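Local coordinates for putative ABC transporter amino acid-binding protein (Sinorhizobium meliloti, PDB 2Q88) that binds the compatible solute ectoine as a solute-binding protein and probably delivers it to an ABC transporter for uptake in osmoprotection, at residues Thr134-Ala139 against Val149-Asp154; Lys114-Ile119 against Ala125-Pro130; Gln94-Asp99 against Asp216-Glu221. All coordinates share one frame; numbering follows the deposited sequence.

How the interactions relate
Following the chain from its N terminus, segment 94-99 comes first, but its partner 216-221 lies 117 residues further on, so interaction 3 closes a long loop in which the other two are nested. Inside that loop interaction 2 closes first, joining helix 116-121 to strand 127-129; interaction 1 follows in series, joining helix 134-141 to strand 149-151. Interactions 1 and 2 touch, because their strands are parallel neighbours in one sheet and E135 packs on Y116 and P130. Interaction 3 lies on the opposite side of the chain's centre, about 26 Å from interaction 1 between centres, where the segment leading into strand 98-106, a strand of the same sheet, meets helix 212-228.

Interaction 1: Thr134-Ala139 against Val149-Asp154; sequences TEEKLA and VIVVPD. With 4CS ((4S)-2-methyl-1,4,5,6-tetrahydropyrimidine-4-carboxylic acid), chain F.
E136 lays the methylene part of its side chain over V149, with CG 3.6 Å from V149 CG1, and one turn later A139 CB meets the other branch of that valine, V149 CG2, at 3.7 Å. The two methyls of V149 are thus divided between two helix residues about a turn apart: a beta-branched side chain suits the strand and offers two contact points, while the short alanine lets the helix settle close. E136 has CG anti to its own N (chi1 180°) and stays extended beyond it, which carries the carboxylate past V149 until OE1 lies 3.8 Å from V151 CG2. A methyl cannot satisfy that oxygen; R146 does so through a salt bridge, and the same arginine also binds the carbonyl of V149, while E136 OE2 accepts from G132 N. Glutamate therefore combines an apolar stem for the valines with a charged end for its arginine and the backbone.

At its N-terminal end the helix faces ectoine. T134 N donates to the ligand carboxylate oxygen O at 2.7 Å, with an N-H...O angle of 147°, so a backbone amide of the first turn holds the anion, which the helix dipole may favour further; R86 and F81 N bind the ligand too. E135 OE1 packs against the ring carbon CAD at 3.4 Å.

Helix 134-141 and strand 149-151 run nearly antiparallel, at 160° between segment axes 9.3 Å apart. They are the last two elements of a beta-alpha-beta unit that begins with strand 127-129, onto which A139 and V149 also pack through I127, while helix 116-121 reaches A139 through Y116.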
loop_
_atom_site.group_PDB
_atom_site.type_symbol
_atom_site.label_atom_id
_atom_site.label_comp_id
_atom_site.label_asym_id
_atom_site.label_seq_id
_atom_site.Cartn_x
_atom_site.Cartn_y
_atom_site.Cartn_z
ATOM N N THR A 134 0.444 7.541 -2.634
ATOM C CA THR A 134 -0.610 7.981 -3.557
ATOM C C THR A 134 -1.400 9.164 -3.036
ATOM O O THR A 134 -1.797 10.023 -3.822
ATOM C CB THR A 134 -1.598 6.843 -3.897
ATOM O OG1 THR A 134 -1.977 6.155 -2.696
ATOM C CG2 THR A 134 -0.926 5.777 -4.758
ATOM N N GLU A 135 -1.669 9.207 -1.728
ATOM C CA GLU A 135 -2.465 10.314 -1.168
ATOM C C GLU A 135 -1.737 11.632 -1.304
ATOM O O GLU A 135 -2.338 12.642 -1.667
ATOM C CB GLU A 135 -2.809 10.087 0.304
ATOM C CG GLU A 135 -3.606 8.824 0.542
ATOM C CD GLU A 135 -2.724 7.595 0.541
ATOM O OE1 GLU A 135 -1.493 7.753 0.661
ATOM O OE2 GLU A 135 -3.266 6.478 0.413
ATOM N N GLU A 136 -0.439 11.618 -1.005
ATOM C CA GLU A 136 0.387 12.811 -1.149
ATOM C C GLU A 136 0.341 13.345 -2.582
ATOM O O GLU A 136 0.146 14.549 -2.798
ATOM C CB GLU A 136 1.827 12.517 -0.718
ATOM C CG GLU A 136 2.771 13.702 -0.836
ATOM C CD GLU A 136 4.224 13.311 -0.669
ATOM O OE1 GLU A 136 4.903 13.936 0.177
ATOM O OE2 GLU A 136 4.693 12.393 -1.386
ATOM N N LYS A 137 0.513 12.453 -3.559
ATOM C CA LYS A 137 0.455 12.838 -4.975
ATOM C C LYS A 137 -0.926 13.377 -5.376
ATOM O O LYS A 137 -1.018 14.345 -6.121
ATOM C CB LYS A 137 0.873 11.671 -5.882
ATOM C CG LYS A 137 0.954 12.022 -7.380
ATOM C CD LYS A 137 2.107 12.971 -7.703
ATOM C CE LYS A 137 2.108 13.363 -9.186
ATOM N NZ LYS A 137 3.282 14.201 -9.536
ATOM N N LEU A 138 -1.991 12.757 -4.876
ATOM C CA LEU A 138 -3.351 13.242 -5.160
ATOM C C LEU A 138 -3.593 14.640 -4.611
ATOM O O LEU A 138 -4.276 15.450 -5.253
ATOM C CB LEU A 138 -4.416 12.280 -4.621
ATOM C CG LEU A 138 -4.535 10.918 -5.304
ATOM C CD1 LEU A 138 -5.427 9.996 -4.490
ATOM C CD2 LEU A 138 -5.033 11.048 -6.751
ATOM N N ALA A 139 -3.042 14.919 -3.427
ATOM C CA ALA A 139 -3.134 16.260 -2.825
ATOM C C ALA A 139 -2.406 17.275 -3.691
ATOM O O ALA A 139 -2.965 18.310 -4.046
ATOM C CB ALA A 139 -2.546 16.267 -1.436
ATOM N N VAL A 149 1.018 19.974 2.313
ATOM C CA VAL A 149 1.010 18.517 2.281
ATOM C C VAL A 149 2.137 18.042 3.194
ATOM O O VAL A 149 3.306 18.190 2.873
ATOM C CB VAL A 149 1.152 17.933 0.854
ATOM C CG1 VAL A 149 1.056 16.395 0.895
ATOM C CG2 VAL A 149 0.076 18.475 -0.049
ATOM N N ILE A 150 1.751 17.504 4.348
ATOM C CA ILE A 150 2.664 17.263 5.447
ATOM C C ILE A 150 3.003 15.778 5.509
ATOM O O ILE A 150 2.117 14.941 5.632
ATOM C CB ILE A 150 2.007 17.714 6.787
ATOM C CG1 ILE A 150 1.495 19.171 6.722
ATOM C CG2 ILE A 150 2.918 17.425 7.991
ATOM C CD1 ILE A 150 2.521 20.230 6.287
ATOM N N VAL A 151 4.281 15.446 5.406
ATOM C CA VAL A 151 4.674 14.037 5.447
ATOM C C VAL A 151 4.401 13.479 6.846
ATOM O O VAL A 151 4.735 14.121 7.844
ATOM C CB VAL A 151 6.147 13.856 5.058
ATOM C CG1 VAL A 151 6.577 12.399 5.191
ATOM C CG2 VAL A 151 6.393 14.378 3.616
ATOM N N VAL A 152 3.787 12.296 6.908
ATOM C CA VAL A 152 3.508 11.597 8.174
ATOM C C VAL A 152 4.126 10.192 8.085
ATOM O O VAL A 152 3.762 9.434 7.186
ATOM C CB VAL A 152 1.967 11.506 8.432
ATOM C CG1 VAL A 152 1.648 10.596 9.624
ATOM C CG2 VAL A 152 1.390 12.882 8.672
ATOM N N PRO A 153 5.046 9.843 8.996
ATOM C CA PRO A 153 5.738 8.546 8.947
ATOM C C PRO A 153 4.835 7.313 9.100
ATOM O O PRO A 153 5.054 6.301 8.422
ATOM C CB PRO A 153 6.733 8.629 10.116
ATOM C CG PRO A 153 6.190 9.658 11.013
ATOM C CD PRO A 153 5.478 10.647 10.150
ATOM N N ASP A 154 3.845 7.381 9.985
ATOM C CA ASP A 154 2.951 6.234 10.204
ATOM C C ASP A 154 1.588 6.639 10.765
ATOM O O ASP A 154 1.370 7.797 11.109
ATOM C CB ASP A 154 3.622 5.217 11.123
ATOM C CG ASP A 154 4.144 5.852 12.399
ATOM O OD1 ASP A 154 3.319 6.256 13.241
ATOM O OD2 ASP A 154 5.362 5.984 12.641
HETATM O O 4CS F . 1.316 4.971 -2.193
HETATM C C 4CS F . 0.724 3.932 -1.901
HETATM O OXT 4CS F . 0.856 2.925 -2.608
HETATM C CA 4CS F . -0.192 3.893 -0.685
HETATM C CB 4CS F . 0.358 4.660 0.503
HETATM C CAD 4CS F . -0.645 4.608 1.659
HETATM N NAG 4CS F . -0.958 3.191 1.980
HETATM C CAI 4CS F . -0.876 2.187 1.002
HETATM C CAA 4CS F . -1.189 0.724 1.360
HETATM N N 4CS F . -0.477 2.497 -0.305
#

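Interaction 2: Lys114-Ile119 against Ala125-Pro130; sequences KSYKDI and AKIGAP
I119 and I127 meet end to end through their delta methyls, CD1 to CD1 at 3.5 Å, with the two side chains crossing at about a right angle. I119 sends CG1 away from its carbonyl carbon (chi1 -56°) and continues extended, so CD1 reaches the strand, while its CG2 branch packs beside A125 CB at 3.9 Å and also touches I127 CG2. One isoleucine thereby serves two partners: CD1 meets I127 alone of the two, and CG2 is shared with alanine, whose lone methyl fits close to the helix.

I127 turns its longer branch opposite its backbone N (chi1 173°). Its CD1 touches both I119 CD1 and the ring of Y116, which it meets at the edge, near the ring plane, 3.7 Å from CE2. Tyrosine suits this place because its flank is apolar while its OH is hydrogen-bonded to S171 of strand 169-173; F103 packs edge-to-face with the same ring.

The start of the helix is fixed by a capping box. S115 OG accepts from D118 N at 3.2 Å, and only a weak bond runs back from S115 N to D118 OD2. That oxygen is held more firmly by K114 N, at 3.0 Å, through its lone pair directed away from OD1. Serine is short enough to reach an amide of the first turn, and aspartate to reach back to the amides of K114 and S115 ahead of the helix.

The layering is that of an alpha/beta lobe of a type 2 periplasmic binding protein: helix 116-121 packs on strand 127-129, and P130, just beyond the strand, lines the ectoine pocket.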
loop_
_atom_site.group_PDB
_atom_site.type_symbol
_atom_site.label_atom_id
_atom_site.label_comp_id
_atom_site.label_asym_id
_atom_site.label_seq_id
_atom_site.Cartn_x
_atom_site.Cartn_y
_atom_site.Cartn_z
ATOM N N LYS A 114 -14.141 17.105 1.827
ATOM C CA LYS A 114 -14.683 15.847 1.286
ATOM C C LYS A 114 -13.873 15.333 0.082
ATOM O O LYS A 114 -14.027 14.181 -0.339
ATOM C CB LYS A 114 -16.157 16.029 0.868
ATOM C CG LYS A 114 -17.097 16.519 1.964
ATOM C CD LYS A 114 -18.456 16.875 1.379
ATOM C CE LYS A 114 -19.371 17.549 2.398
ATOM N NZ LYS A 114 -20.696 17.919 1.778
ATOM N N SER A 115 -13.034 16.200 -0.481
ATOM C CA SER A 115 -12.227 15.871 -1.650
ATOM C C SER A 115 -10.858 16.525 -1.510
ATOM O O SER A 115 -10.684 17.410 -0.676
ATOM C CB SER A 115 -12.913 16.372 -2.933
ATOM O OG SER A 115 -12.904 17.791 -3.012
ATOM N N TYR A 116 -9.887 16.104 -2.323
ATOM C CA TYR A 116 -8.569 16.732 -2.263
ATOM C C TYR A 116 -8.621 18.171 -2.760
ATOM O O TYR A 116 -7.808 19.002 -2.348
ATOM C CB TYR A 116 -7.524 15.929 -3.030
ATOM C CG TYR A 116 -7.171 14.625 -2.364
ATOM C CD1 TYR A 116 -7.712 13.424 -2.821
ATOM C CD2 TYR A 116 -6.302 14.587 -1.270
ATOM C CE1 TYR A 116 -7.382 12.201 -2.218
ATOM C CE2 TYR A 116 -5.961 13.354 -0.650
ATOM C CZ TYR A 116 -6.521 12.169 -1.127
ATOM O OH TYR A 116 -6.220 10.938 -0.538
ATOM N N LYS A 117 -9.592 18.454 -3.629
ATOM C CA LYS A 117 -9.848 19.818 -4.107
ATOM C C LYS A 117 -10.273 20.739 -2.969
ATOM O O LYS A 117 -9.858 21.887 -2.910
ATOM C CB LYS A 117 -10.917 19.804 -5.197
ATOM C CG LYS A 117 -11.055 21.113 -5.959
ATOM C CD LYS A 117 -12.028 20.956 -7.110
ATOM C CE LYS A 117 -13.461 21.074 -6.630
ATOM N NZ LYS A 117 -13.755 22.433 -6.111
ATOM N N ASP A 118 -11.094 20.222 -2.061
ATOM C CA ASP A 118 -11.563 20.996 -0.915
ATOM C C ASP A 118 -10.392 21.481 -0.068
ATOM O O ASP A 118 -10.414 22.589 0.468
ATOM C CB ASP A 118 -12.509 20.153 -0.071
ATOM C CG ASP A 118 -13.880 20.003 -0.699
ATOM O OD1 ASP A 118 -14.231 20.821 -1.571
ATOM O OD2 ASP A 118 -14.680 19.100 -0.385
ATOM N N ILE A 119 -9.362 20.645 0.030
ATOM C CA ILE A 119 -8.158 20.982 0.774
ATOM C C ILE A 119 -7.358 22.035 0.034
ATOM O O ILE A 119 -6.843 22.969 0.650
ATOM C CB ILE A 119 -7.283 19.728 1.015
ATOM C CG1 ILE A 119 -8.087 18.630 1.728
ATOM C CG2 ILE A 119 -6.039 20.091 1.850
ATOM C CD1 ILE A 119 -7.399 17.276 1.690
ATOM N N ALA A 125 -5.975 24.761 5.311
ATOM C CA ALA A 125 -6.049 23.305 5.452
ATOM C C ALA A 125 -4.722 22.616 5.183
ATOM O O ALA A 125 -4.114 22.790 4.125
ATOM C CB ALA A 125 -7.130 22.727 4.541
ATOM N N LYS A 126 -4.274 21.835 6.149
ATOM C CA LYS A 126 -3.088 21.024 5.949
ATOM C C LYS A 126 -3.494 19.562 5.968
ATOM O O LYS A 126 -4.250 19.131 6.846
ATOM C CB LYS A 126 -2.039 21.319 7.018
ATOM C CG LYS A 126 -1.393 22.688 6.881
ATOM C CD LYS A 126 -0.245 22.863 7.855
ATOM C CE LYS A 126 0.269 24.302 7.814
ATOM N NZ LYS A 126 1.156 24.603 8.965
ATOM N N ILE A 127 -2.982 18.801 5.009
ATOM C CA ILE A 127 -3.222 17.359 4.978
ATOM C C ILE A 127 -1.961 16.561 5.295
ATOM O O ILE A 127 -0.893 16.839 4.748
ATOM C CB ILE A 127 -3.814 16.930 3.616
ATOM C CG1 ILE A 127 -3.898 15.394 3.523
ATOM C CG2 ILE A 127 -2.996 17.502 2.436
ATOM C CD1 ILE A 127 -4.925 14.889 2.532
ATOM N N GLY A 128 -2.094 15.570 6.172
ATOM C CA GLY A 128 -0.993 14.661 6.466
ATOM C C GLY A 128 -1.122 13.425 5.610
ATOM O O GLY A 128 -2.226 12.947 5.357
ATOM N N ALA A 129 0.009 12.894 5.157
ATOM C CA ALA A 129 -0.001 11.727 4.274
ATOM C C ALA A 129 1.384 11.102 4.245
ATOM O O ALA A 129 2.378 11.802 4.442
ATOM C CB ALA A 129 -0.413 12.139 2.867
ATOM N N PRO A 130 1.466 9.802 3.982
ATOM C CA PRO A 130 2.775 9.152 3.872
ATOM C C PRO A 130 3.591 9.723 2.713
ATOM O O PRO A 130 3.052 9.970 1.634
ATOM C CB PRO A 130 2.433 7.674 3.660
ATOM C CG PRO A 130 1.018 7.642 3.225
ATOM C CD PRO A 130 0.349 8.850 3.826
#

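Interaction 3: Gln94-Asp99 against Asp216-Glu221; sequences QPILCD and DAFDVE. With CD (cadmium ion), chain D.
F218 presents the edge of its ring to I96: CD1 of the isoleucine lies near the ring plane, 4.1 Å from CE1, the two side chains coming from opposite directions. F207 makes an edge-to-face pair with the same ring, and I45 of helix 37-48 touches it too. The other flat groups are the amide of Q94 and the carboxylate of D219, whose planes are 43° apart and whose side chains cross at about a right angle; the methylenes of Q94, not its amide, lie against the carboxylate. These contacts join helix 212-228 to the segment leading into strand 98-106 in the two-lobed fold of a family 3 solute-binding protein.

The polar link is made by backbone and side chain together. D219 OD1 accepts from Q94 N at 3.0 Å in a fairly straight bond of 162°, met on the syn side and 22° out of the carboxylate plane. Aspartate suits this site because its short side chain brings a carboxylate oxygen from the helix up to the backbone N of Q94. The other oxygen, OD2, has a long, weak ion pair with R250, whose backbone N also donates to Q94 OE1.

The first torsion of F218 swings the ring away from its own amide and over to I96, where a flat, apolar ring offers its edge to a branched aliphatic chain in a buried place. I96 in turn packs on L222 and F231, while further along the segment C98 is tied by a disulfide to C202.

About one turn earlier than D219, on the same helix, D216 and E212 bind a cadmium ion that also carries water, with D216 OD2 2.2 Å from the metal.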
loop_
_atom_site.group_PDB
_atom_site.type_symbol
_atom_site.label_atom_id
_atom_site.label_comp_id
_atom_site.label_asym_id
_atom_site.label_seq_id
_atom_site.Cartn_x
_atom_site.Cartn_y
_atom_site.Cartn_z
ATOM N N GLN A 94 0.324 -9.365 -11.135
ATOM C CA GLN A 94 -1.094 -9.062 -11.338
ATOM C C GLN A 94 -1.693 -8.506 -10.027
ATOM O O GLN A 94 -1.044 -8.604 -8.987
ATOM C CB GLN A 94 -1.811 -10.331 -11.827
ATOM C CG GLN A 94 -1.448 -10.713 -13.286
ATOM C CD GLN A 94 -1.802 -9.631 -14.306
ATOM O OE1 GLN A 94 -2.815 -8.937 -14.175
ATOM N NE2 GLN A 94 -0.967 -9.494 -15.328
ATOM N N PRO A 95 -2.878 -7.891 -10.071
ATOM C CA PRO A 95 -3.429 -7.201 -8.904
ATOM C C PRO A 95 -3.720 -8.112 -7.723
ATOM O O PRO A 95 -4.079 -9.275 -7.899
ATOM C CB PRO A 95 -4.733 -6.583 -9.418
ATOM C CG PRO A 95 -4.673 -6.652 -10.895
ATOM C CD PRO A 95 -3.778 -7.802 -11.233
ATOM N N ILE A 96 -3.554 -7.566 -6.521
ATOM C CA ILE A 96 -3.763 -8.320 -5.288
ATOM C C ILE A 96 -4.693 -7.593 -4.325
ATOM O O ILE A 96 -5.791 -8.089 -4.033
ATOM C CB ILE A 96 -2.401 -8.643 -4.594
ATOM C CG1 ILE A 96 -1.525 -9.502 -5.514
ATOM C CG2 ILE A 96 -2.649 -9.360 -3.259
ATOM C CD1 ILE A 96 -0.089 -9.735 -5.039
ATOM N N LEU A 97 -4.250 -6.438 -3.820
ATOM C CA LEU A 97 -4.996 -5.672 -2.805
ATOM C C LEU A 97 -5.548 -4.365 -3.357
ATOM O O LEU A 97 -4.794 -3.475 -3.754
ATOM C CB LEU A 97 -4.125 -5.367 -1.590
ATOM C CG LEU A 97 -3.411 -6.535 -0.894
ATOM C CD1 LEU A 97 -2.750 -6.017 0.372
ATOM C CD2 LEU A 97 -4.401 -7.634 -0.530
ATOM N N CYS A 98 -6.867 -4.262 -3.361
ATOM C CA CYS A 98 -7.573 -3.106 -3.907
ATOM C C CYS A 98 -8.191 -2.283 -2.789
ATOM O O CYS A 98 -8.696 -2.841 -1.824
ATOM C CB CYS A 98 -8.666 -3.584 -4.866
ATOM S SG CYS A 98 -8.016 -4.454 -6.305
ATOM N N ASP A 99 -8.135 -0.957 -2.904
ATOM C CA ASP A 99 -8.789 -0.088 -1.922
ATOM C C ASP A 99 -9.002 1.328 -2.428
ATOM O O ASP A 99 -8.288 1.806 -3.317
ATOM C CB ASP A 99 -8.003 -0.037 -0.603
ATOM C CG ASP A 99 -8.917 0.144 0.617
ATOM O OD1 ASP A 99 -10.156 0.035 0.481
ATOM O OD2 ASP A 99 -8.498 0.391 1.757
ATOM N N ASP A 216 7.218 -13.586 -13.184
ATOM C CA ASP A 216 6.438 -14.625 -13.890
ATOM C C ASP A 216 6.075 -15.798 -12.999
ATOM O O ASP A 216 4.924 -16.224 -12.971
ATOM C CB ASP A 216 7.196 -15.187 -15.101
ATOM C CG ASP A 216 7.419 -14.166 -16.191
ATOM O OD1 ASP A 216 6.882 -13.038 -16.116
ATOM O OD2 ASP A 216 8.126 -14.436 -17.180
ATOM N N ALA A 217 7.075 -16.344 -12.306
ATOM C CA ALA A 217 6.880 -17.451 -11.369
ATOM C C ALA A 217 5.911 -17.114 -10.230
ATOM O O ALA A 217 5.035 -17.914 -9.871
ATOM C CB ALA A 217 8.225 -17.891 -10.807
ATOM N N PHE A 218 6.077 -15.928 -9.661
ATOM C CA PHE A 218 5.168 -15.409 -8.649
ATOM C C PHE A 218 3.743 -15.350 -9.223
ATOM O O PHE A 218 2.786 -15.787 -8.591
ATOM C CB PHE A 218 5.656 -14.017 -8.225
ATOM C CG PHE A 218 4.897 -13.414 -7.077
ATOM C CD1 PHE A 218 3.781 -12.595 -7.307
ATOM C CD2 PHE A 218 5.308 -13.628 -5.763
ATOM C CE1 PHE A 218 3.081 -12.018 -6.233
ATOM C CE2 PHE A 218 4.605 -13.056 -4.682
ATOM C CZ PHE A 218 3.499 -12.246 -4.928
ATOM N N ASP A 219 3.620 -14.836 -10.444
ATOM C CA ASP A 219 2.327 -14.692 -11.101
ATOM C C ASP A 219 1.640 -16.021 -11.393
ATOM O O ASP A 219 0.429 -16.111 -11.288
ATOM C CB ASP A 219 2.470 -13.883 -12.389
ATOM C CG ASP A 219 2.278 -12.394 -12.161
ATOM O OD1 ASP A 219 1.798 -12.026 -11.075
ATOM O OD2 ASP A 219 2.552 -11.527 -13.018
ATOM N N VAL A 220 2.412 -17.051 -11.742
ATOM C CA VAL A 220 1.841 -18.375 -11.998
ATOM C C VAL A 220 1.141 -18.885 -10.726
ATOM O O VAL A 220 0.013 -19.375 -10.781
ATOM C CB VAL A 220 2.911 -19.372 -12.539
ATOM C CG1 VAL A 220 2.435 -20.810 -12.448
ATOM C CG2 VAL A 220 3.264 -19.043 -13.995
ATOM N N GLU A 221 1.794 -18.722 -9.583
ATOM C CA GLU A 221 1.227 -19.155 -8.295
ATOM C C GLU A 221 0.044 -18.297 -7.847
ATOM O O GLU A 221 -0.913 -18.810 -7.251
ATOM C CB GLU A 221 2.294 -19.153 -7.192
ATOM C CG GLU A 221 3.429 -20.170 -7.360
ATOM C CD GLU A 221 2.965 -21.554 -7.781
ATOM O OE1 GLU A 221 2.126 -22.164 -7.078
ATOM O OE2 GLU A 221 3.454 -22.050 -8.823
HETATM CD CD CD D . 9.235 -13.903 -18.965
HETATM O O HOH W 1 11.302 -15.064 -18.643
HETATM O O HOH W 2 7.868 -13.143 -19.405
HETATM O O HOH W 3 9.694 -12.678 -21.097
#